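Local coordinates for RAP1B (Serratia marcescens, PDB 4AX2), which probably acts as an immunity (self-resistance) protein, protecting the bacterium against a toxin delivered by its own type VI secretion system, at residues A[35-49]-A[107-121]. Sequence-based numbering, arbitrary orientation. Where two conformers were deposited one is given.
Sequences QVVKELALSRCLAQV and VTLNCLRLYHSPELD. With EDO (1,2-ethanediol), chain F; EDO (1,2-ethanediol), chain G.
A disulfide-linked antiparallel helix pair lies in the core here: Cys45 SG and Cys111 SG are bonded at 2.0 Å and staple helix 33-49 to helix 107-116. The link has a chi3 of -83°, close to the relaxed value for a disulfide. Cys111 also fills a hole among Leu42, Cys45, Leu46 and Val49, a knobs-into-holes fit, with its CB 4.0 Å from Leu46 CD2. Beyond the disulfide, Val49 and Val107 pass alongside each other, pointing opposite ways, their CB atoms 3.7 Å apart.

The short segment axes approach to 9.2 Å with their directions 163° apart, a close pairing within the all-helical fold of this member of the type VI secretion system amidase immunity family. One turn on from Cys111, Tyr115 is the second knob, set among Gln35, Lys38, Glu39 and Leu42. With CG of Tyr115 anti to the backbone N (chi1 178°), the ring reaches across to helix 33-49. There the methyl Leu42 CD2 stands over one face, 3.8 Å from the centroid of the Tyr115 ring, as a CH-pi contact. Tyr115 OH donates to Glu39 OE2 at 2.7 Å, using the syn lone pair of an oxygen that lies at the ring edge. Gln35 NE2 donates to that same oxygen nearly along its C-O axis, so two bonds grip it and hold the carboxylate in position. Glu39 OE1 is hydrogen-bonded to NE2 of His116 of the second subunit, which carries the network into the dimer interface.

Lys38 lays its CD against Leu120 CD2; in the conformer given, one of two, its NZ donates to Tyr115 O at 3.2 Å. Where helix 118-126 begins, Ser117 is the N-cap, its OG accepting from Leu120 N. Leu120 CD1 in turn packs 3.9 Å from Ala41 CB.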
loop_
_atom_site.group_PDB
_atom_site.type_symbol
_atom_site.label_atom_id
_atom_site.label_comp_id
_atom_site.label_asym_id
_atom_site.label_seq_id
_atom_site.Cartn_x
_atom_site.Cartn_y
_atom_site.Cartn_z
ATOM N N GLN A 35 3.000 -4.789 -11.574
ATOM C CA GLN A 35 2.718 -3.880 -10.467
ATOM C C GLN A 35 1.232 -3.633 -10.243
ATOM O O GLN A 35 0.786 -3.557 -9.104
ATOM C CB GLN A 35 3.455 -2.552 -10.644
ATOM C CG GLN A 35 3.349 -1.639 -9.430
ATOM C CD GLN A 35 4.040 -2.196 -8.184
ATOM O OE1 GLN A 35 5.172 -2.665 -8.252
ATOM N NE2 GLN A 35 3.353 -2.138 -7.038
ATOM N N VAL A 36 0.454 -3.525 -11.323
ATOM C CA VAL A 36 -0.994 -3.347 -11.189
ATOM C C VAL A 36 -1.633 -4.493 -10.428
ATOM O O VAL A 36 -2.530 -4.274 -9.616
ATOM C CB VAL A 36 -1.695 -3.193 -12.544
ATOM C CG1 VAL A 36 -3.195 -2.943 -12.345
ATOM C CG2 VAL A 36 -1.038 -2.071 -13.348
ATOM N N VAL A 37 -1.167 -5.712 -10.675
ATOM C CA VAL A 37 -1.649 -6.876 -9.955
ATOM C C VAL A 37 -1.379 -6.699 -8.458
ATOM O O VAL A 37 -2.224 -7.042 -7.634
ATOM C CB VAL A 37 -0.987 -8.163 -10.458
ATOM C CG1 VAL A 37 -1.400 -9.336 -9.579
ATOM C CG2 VAL A 37 -1.334 -8.416 -11.937
ATOM N N LYS A 38 -0.200 -6.195 -8.119
ATOM C CA LYS A 38 0.150 -5.969 -6.687
ATOM C C LYS A 38 -0.750 -4.914 -6.052
ATOM O O LYS A 38 -1.141 -5.057 -4.908
ATOM C CB LYS A 38 1.620 -5.616 -6.497
ATOM C CG LYS A 38 2.563 -6.701 -6.992
ATOM C CD LYS A 38 3.841 -6.812 -6.169
ATOM C CE LYS A 38 4.739 -5.575 -6.248
ATOM N NZ LYS A 38 5.905 -5.608 -5.285
ATOM N N GLU A 39 -1.097 -3.866 -6.810
ATOM C CA GLU A 39 -2.027 -2.851 -6.318
ATOM C C GLU A 39 -3.382 -3.484 -6.026
ATOM O O GLU A 39 -4.030 -3.150 -5.026
ATOM C CB GLU A 39 -2.236 -1.715 -7.318
ATOM C CG GLU A 39 -0.970 -1.043 -7.820
ATOM C CD GLU A 39 -0.137 -0.422 -6.720
ATOM O OE1 GLU A 39 -0.576 0.623 -6.196
ATOM O OE2 GLU A 39 0.968 -0.929 -6.452
ATOM N N LEU A 40 -3.829 -4.375 -6.914
ATOM C CA LEU A 40 -5.098 -5.065 -6.698
ATOM C C LEU A 40 -5.012 -5.903 -5.419
ATOM O O LEU A 40 -5.903 -5.848 -4.558
ATOM C CB LEU A 40 -5.440 -5.964 -7.898
ATOM C CG LEU A 40 -6.726 -6.789 -7.840
ATOM C CD1 LEU A 40 -7.178 -7.131 -9.257
ATOM C CD2 LEU A 40 -6.555 -8.072 -7.024
ATOM N N ALA A 41 -3.926 -6.664 -5.301
ATOM C CA ALA A 41 -3.734 -7.545 -4.148
ATOM C C ALA A 41 -3.702 -6.776 -2.827
ATOM O O ALA A 41 -4.356 -7.173 -1.870
ATOM C CB ALA A 41 -2.466 -8.390 -4.309
ATOM N N LEU A 42 -2.948 -5.687 -2.786
ATOM C CA LEU A 42 -2.884 -4.828 -1.590
ATOM C C LEU A 42 -4.272 -4.271 -1.238
ATOM O O LEU A 42 -4.723 -4.365 -0.093
ATOM C CB LEU A 42 -1.883 -3.694 -1.850
ATOM C CG LEU A 42 -1.763 -2.622 -0.754
ATOM C CD1 LEU A 42 -1.500 -3.235 0.623
ATOM C CD2 LEU A 42 -0.679 -1.626 -1.111
ATOM N N SER A 43 -4.952 -3.693 -2.229
ATOM C CA SER A 43 -6.255 -3.078 -1.996
ATOM C C SER A 43 -7.260 -4.100 -1.469
ATOM O O SER A 43 -8.002 -3.827 -0.535
ATOM C CB SER A 43 -6.795 -2.419 -3.282
ATOM O OG SER A 43 -5.920 -1.419 -3.769
ATOM N N ARG A 44 -7.279 -5.284 -2.061
ATOM C CA ARG A 44 -8.192 -6.330 -1.593
ATOM C C ARG A 44 -7.818 -6.874 -0.217
ATOM O O ARG A 44 -8.680 -7.148 0.591
ATOM C CB ARG A 44 -8.296 -7.456 -2.624
ATOM C CG ARG A 44 -9.344 -8.490 -2.238
ATOM C CD ARG A 44 -9.602 -9.484 -3.336
ATOM N NE ARG A 44 -10.169 -8.862 -4.524
ATOM C CZ ARG A 44 -10.078 -9.371 -5.747
ATOM N NH1 ARG A 44 -9.443 -10.531 -5.963
ATOM N NH2 ARG A 44 -10.654 -8.736 -6.756
ATOM N N CYS A 45 -6.525 -6.981 0.077
ATOM C CA CYS A 45 -6.088 -7.368 1.413
ATOM C C CYS A 45 -6.639 -6.358 2.423
ATOM O O CYS A 45 -7.219 -6.736 3.447
ATOM C CB CYS A 45 -4.557 -7.431 1.468
ATOM S SG CYS A 45 -3.871 -8.061 3.004
ATOM N N LEU A 46 -6.496 -5.073 2.107
ATOM C CA LEU A 46 -6.982 -4.015 2.990
ATOM C C LEU A 46 -8.501 -4.097 3.169
ATOM O O LEU A 46 -8.990 -3.938 4.275
ATOM C CB LEU A 46 -6.574 -2.642 2.456
ATOM C CG LEU A 46 -5.067 -2.377 2.464
ATOM C CD1 LEU A 46 -4.709 -1.087 1.703
ATOM C CD2 LEU A 46 -4.573 -2.310 3.905
ATOM N N ALA A 47 -9.230 -4.358 2.082
ATOM C CA ALA A 47 -10.691 -4.599 2.166
ATOM C C ALA A 47 -11.043 -5.749 3.100
ATOM O O ALA A 47 -12.007 -5.659 3.879
ATOM C CB ALA A 47 -11.267 -4.860 0.780
ATOM N N GLN A 48 -10.266 -6.830 3.044
ATOM C CA GLN A 48 -10.570 -8.038 3.824
ATOM C C GLN A 48 -10.221 -7.926 5.296
ATOM O O GLN A 48 -10.865 -8.553 6.130
ATOM C CB GLN A 48 -9.898 -9.273 3.200
ATOM C CG GLN A 48 -10.485 -9.629 1.846
ATOM C CD GLN A 48 -9.823 -10.831 1.202
ATOM O OE1 GLN A 48 -9.061 -11.548 1.856
ATOM N NE2 GLN A 48 -10.130 -11.075 -0.083
ATOM N N VAL A 49 -9.246 -7.098 5.634
ATOM C CA VAL A 49 -8.833 -6.947 7.041
ATOM C C VAL A 49 -9.547 -5.827 7.778
ATOM O O VAL A 49 -9.291 -5.605 8.970
ATOM C CB VAL A 49 -7.309 -6.792 7.185
ATOM C CG1 VAL A 49 -6.603 -7.997 6.582
ATOM C CG2 VAL A 49 -6.834 -5.475 6.577
ATOM N N VAL A 107 -2.767 -5.988 11.160
ATOM C CA VAL A 107 -3.326 -6.426 9.870
ATOM C C VAL A 107 -2.836 -5.537 8.707
ATOM O O VAL A 107 -2.645 -6.011 7.604
ATOM C CB VAL A 107 -4.876 -6.540 9.896
ATOM C CG1 VAL A 107 -5.313 -7.525 10.967
ATOM C CG2 VAL A 107 -5.558 -5.184 10.105
ATOM N N THR A 108 -2.616 -4.245 8.955
ATOM C CA THR A 108 -2.104 -3.337 7.921
ATOM C C THR A 108 -0.688 -3.775 7.534
ATOM O O THR A 108 -0.337 -3.867 6.344
ATOM C CB THR A 108 -2.072 -1.871 8.414
ATOM O OG1 THR A 108 -3.379 -1.496 8.862
ATOM C CG2 THR A 108 -1.606 -0.905 7.294
ATOM N N LEU A 109 0.113 -4.072 8.546
ATOM C CA LEU A 109 1.458 -4.616 8.347
ATOM C C LEU A 109 1.434 -5.932 7.551
ATOM O O LEU A 109 2.266 -6.136 6.674
ATOM C CB LEU A 109 2.147 -4.820 9.692
ATOM C CG LEU A 109 3.637 -5.074 9.630
ATOM C CD1 LEU A 109 4.372 -3.791 9.241
ATOM C CD2 LEU A 109 4.111 -5.565 10.999
ATOM N N ASN A 110 0.474 -6.805 7.846
ATOM C CA ASN A 110 0.322 -8.063 7.092
ATOM C C ASN A 110 0.099 -7.833 5.598
ATOM O O ASN A 110 0.696 -8.500 4.746
ATOM C CB ASN A 110 -0.823 -8.904 7.666
ATOM C CG ASN A 110 -0.534 -9.476 9.050
ATOM O OD1 ASN A 110 0.606 -9.561 9.494
ATOM N ND2 ASN A 110 -1.607 -9.900 9.743
ATOM N N CYS A 111 -0.785 -6.885 5.275
ATOM C CA CYS A 111 -1.033 -6.504 3.889
ATOM C C CYS A 111 0.205 -5.890 3.194
ATOM O O CYS A 111 0.495 -6.205 2.024
ATOM C CB CYS A 111 -2.273 -5.592 3.817
ATOM S SG CYS A 111 -3.818 -6.460 4.272
ATOM N N LEU A 112 0.957 -5.057 3.918
ATOM C CA LEU A 112 2.206 -4.525 3.384
ATOM C C LEU A 112 3.231 -5.656 3.151
ATOM O O LEU A 112 3.948 -5.654 2.146
ATOM C CB LEU A 112 2.759 -3.439 4.300
ATOM C CG LEU A 112 1.905 -2.188 4.445
ATOM C CD1 LEU A 112 2.563 -1.274 5.480
ATOM C CD2 LEU A 112 1.784 -1.466 3.097
ATOM N N ARG A 113 3.273 -6.640 4.051
ATOM C CA ARG A 113 4.210 -7.773 3.900
ATOM C C ARG A 113 3.865 -8.546 2.635
ATOM O O ARG A 113 4.728 -8.880 1.828
ATOM C CB ARG A 113 4.169 -8.694 5.123
ATOM C CG ARG A 113 5.269 -9.739 5.127
ATOM C CD ARG A 113 5.225 -10.646 6.369
ATOM N NE ARG A 113 5.288 -9.888 7.619
ATOM C CZ ARG A 113 4.269 -9.674 8.457
ATOM N NH1 ARG A 113 3.077 -10.178 8.232
ATOM N NH2 ARG A 113 4.456 -8.924 9.548
ATOM N N LEU A 114 2.587 -8.848 2.479
ATOM C CA LEU A 114 2.069 -9.427 1.229
ATOM C C LEU A 114 2.522 -8.638 0.013
ATOM O O LEU A 114 3.085 -9.195 -0.929
ATOM C CB LEU A 114 0.541 -9.434 1.249
ATOM C CG LEU A 114 -0.150 -9.725 -0.103
ATOM C CD1 LEU A 114 0.084 -11.174 -0.483
ATOM C CD2 LEU A 114 -1.630 -9.433 -0.017
ATOM N N TYR A 115 2.266 -7.336 0.043
ATOM C CA TYR A 115 2.515 -6.455 -1.099
ATOM C C TYR A 115 3.969 -6.498 -1.548
ATOM O O TYR A 115 4.238 -6.384 -2.727
ATOM C CB TYR A 115 2.105 -5.029 -0.724
ATOM C CG TYR A 115 2.322 -3.971 -1.764
ATOM C CD1 TYR A 115 1.581 -3.949 -2.941
ATOM C CD2 TYR A 115 3.228 -2.944 -1.541
ATOM C CE1 TYR A 115 1.748 -2.952 -3.877
ATOM C CE2 TYR A 115 3.408 -1.945 -2.466
ATOM C CZ TYR A 115 2.666 -1.955 -3.643
ATOM O OH TYR A 115 2.854 -0.950 -4.556
ATOM N N HIS A 116 4.896 -6.605 -0.601
ATOM C CA HIS A 116 6.338 -6.685 -0.919
ATOM C C HIS A 116 6.906 -8.091 -1.044
ATOM O O HIS A 116 8.120 -8.259 -1.258
ATOM C CB HIS A 116 7.127 -5.903 0.133
ATOM C CG HIS A 116 6.775 -4.428 0.183
ATOM N ND1 HIS A 116 7.080 -3.575 -0.813
ATOM C CD2 HIS A 116 6.111 -3.673 1.158
ATOM C CE1 HIS A 116 6.636 -2.330 -0.494
ATOM N NE2 HIS A 116 6.053 -2.397 0.713
ATOM N N SER A 117 6.070 -9.119 -0.900
ATOM C CA SER A 117 6.558 -10.496 -0.856
ATOM C C SER A 117 7.089 -10.979 -2.190
ATOM O O SER A 117 6.559 -10.640 -3.255
ATOM C CB SER A 117 5.482 -11.478 -0.335
ATOM O OG SER A 117 4.379 -11.566 -1.225
ATOM N N PRO A 118 8.145 -11.808 -2.140
ATOM C CA PRO A 118 8.596 -12.460 -3.359
ATOM C C PRO A 118 7.473 -13.297 -3.997
ATOM O O PRO A 118 7.395 -13.398 -5.206
ATOM C CB PRO A 118 9.738 -13.382 -2.883
ATOM C CG PRO A 118 10.102 -12.936 -1.510
ATOM C CD PRO A 118 8.999 -12.088 -0.967
ATOM N N GLU A 119 6.626 -13.897 -3.170
ATOM C CA GLU A 119 5.536 -14.756 -3.638
ATOM C C GLU A 119 4.540 -13.980 -4.514
ATOM O O GLU A 119 4.134 -14.428 -5.602
ATOM C CB GLU A 119 4.805 -15.368 -2.435
ATOM C CG GLU A 119 5.581 -16.464 -1.704
ATOM C CD GLU A 119 6.504 -15.975 -0.588
ATOM O OE1 GLU A 119 6.835 -14.758 -0.494
ATOM O OE2 GLU A 119 6.928 -16.848 0.226
ATOM N N LEU A 120 4.141 -12.804 -4.036
ATOM C CA LEU A 120 3.258 -11.954 -4.823
ATOM C C LEU A 120 4.005 -11.447 -6.059
ATOM O O LEU A 120 3.418 -11.369 -7.137
ATOM C CB LEU A 120 2.690 -10.787 -4.000
ATOM C CG LEU A 120 1.788 -9.820 -4.789
ATOM C CD1 LEU A 120 0.560 -10.538 -5.386
ATOM C CD2 LEU A 120 1.374 -8.654 -3.891
ATOM N N ASP A 121 5.288 -11.104 -5.920
ATOM C CA ASP A 121 6.029 -10.621 -7.084
ATOM C C ASP A 121 6.039 -11.687 -8.205
ATOM O O ASP A 121 5.787 -11.378 -9.374
ATOM C CB ASP A 121 7.446 -10.193 -6.739
ATOM C CG ASP A 121 8.174 -9.607 -7.936
ATOM O OD1 ASP A 121 7.739 -8.569 -8.480
ATOM O OD2 ASP A 121 9.180 -10.197 -8.333
HETATM C C1 EDO F . 8.868 -2.196 -4.128
HETATM O O1 EDO F . 7.988 -1.538 -3.224
HETATM C C2 EDO F . 8.257 -3.539 -4.493
HETATM O O2 EDO F . 8.057 -4.317 -3.309
HETATM C C1 EDO G . 6.942 -12.909 3.398
HETATM O O1 EDO G . 6.668 -13.985 2.520
HETATM C C2 EDO G . 7.748 -11.888 2.660
HETATM O O2 EDO G . 8.393 -11.055 3.607
#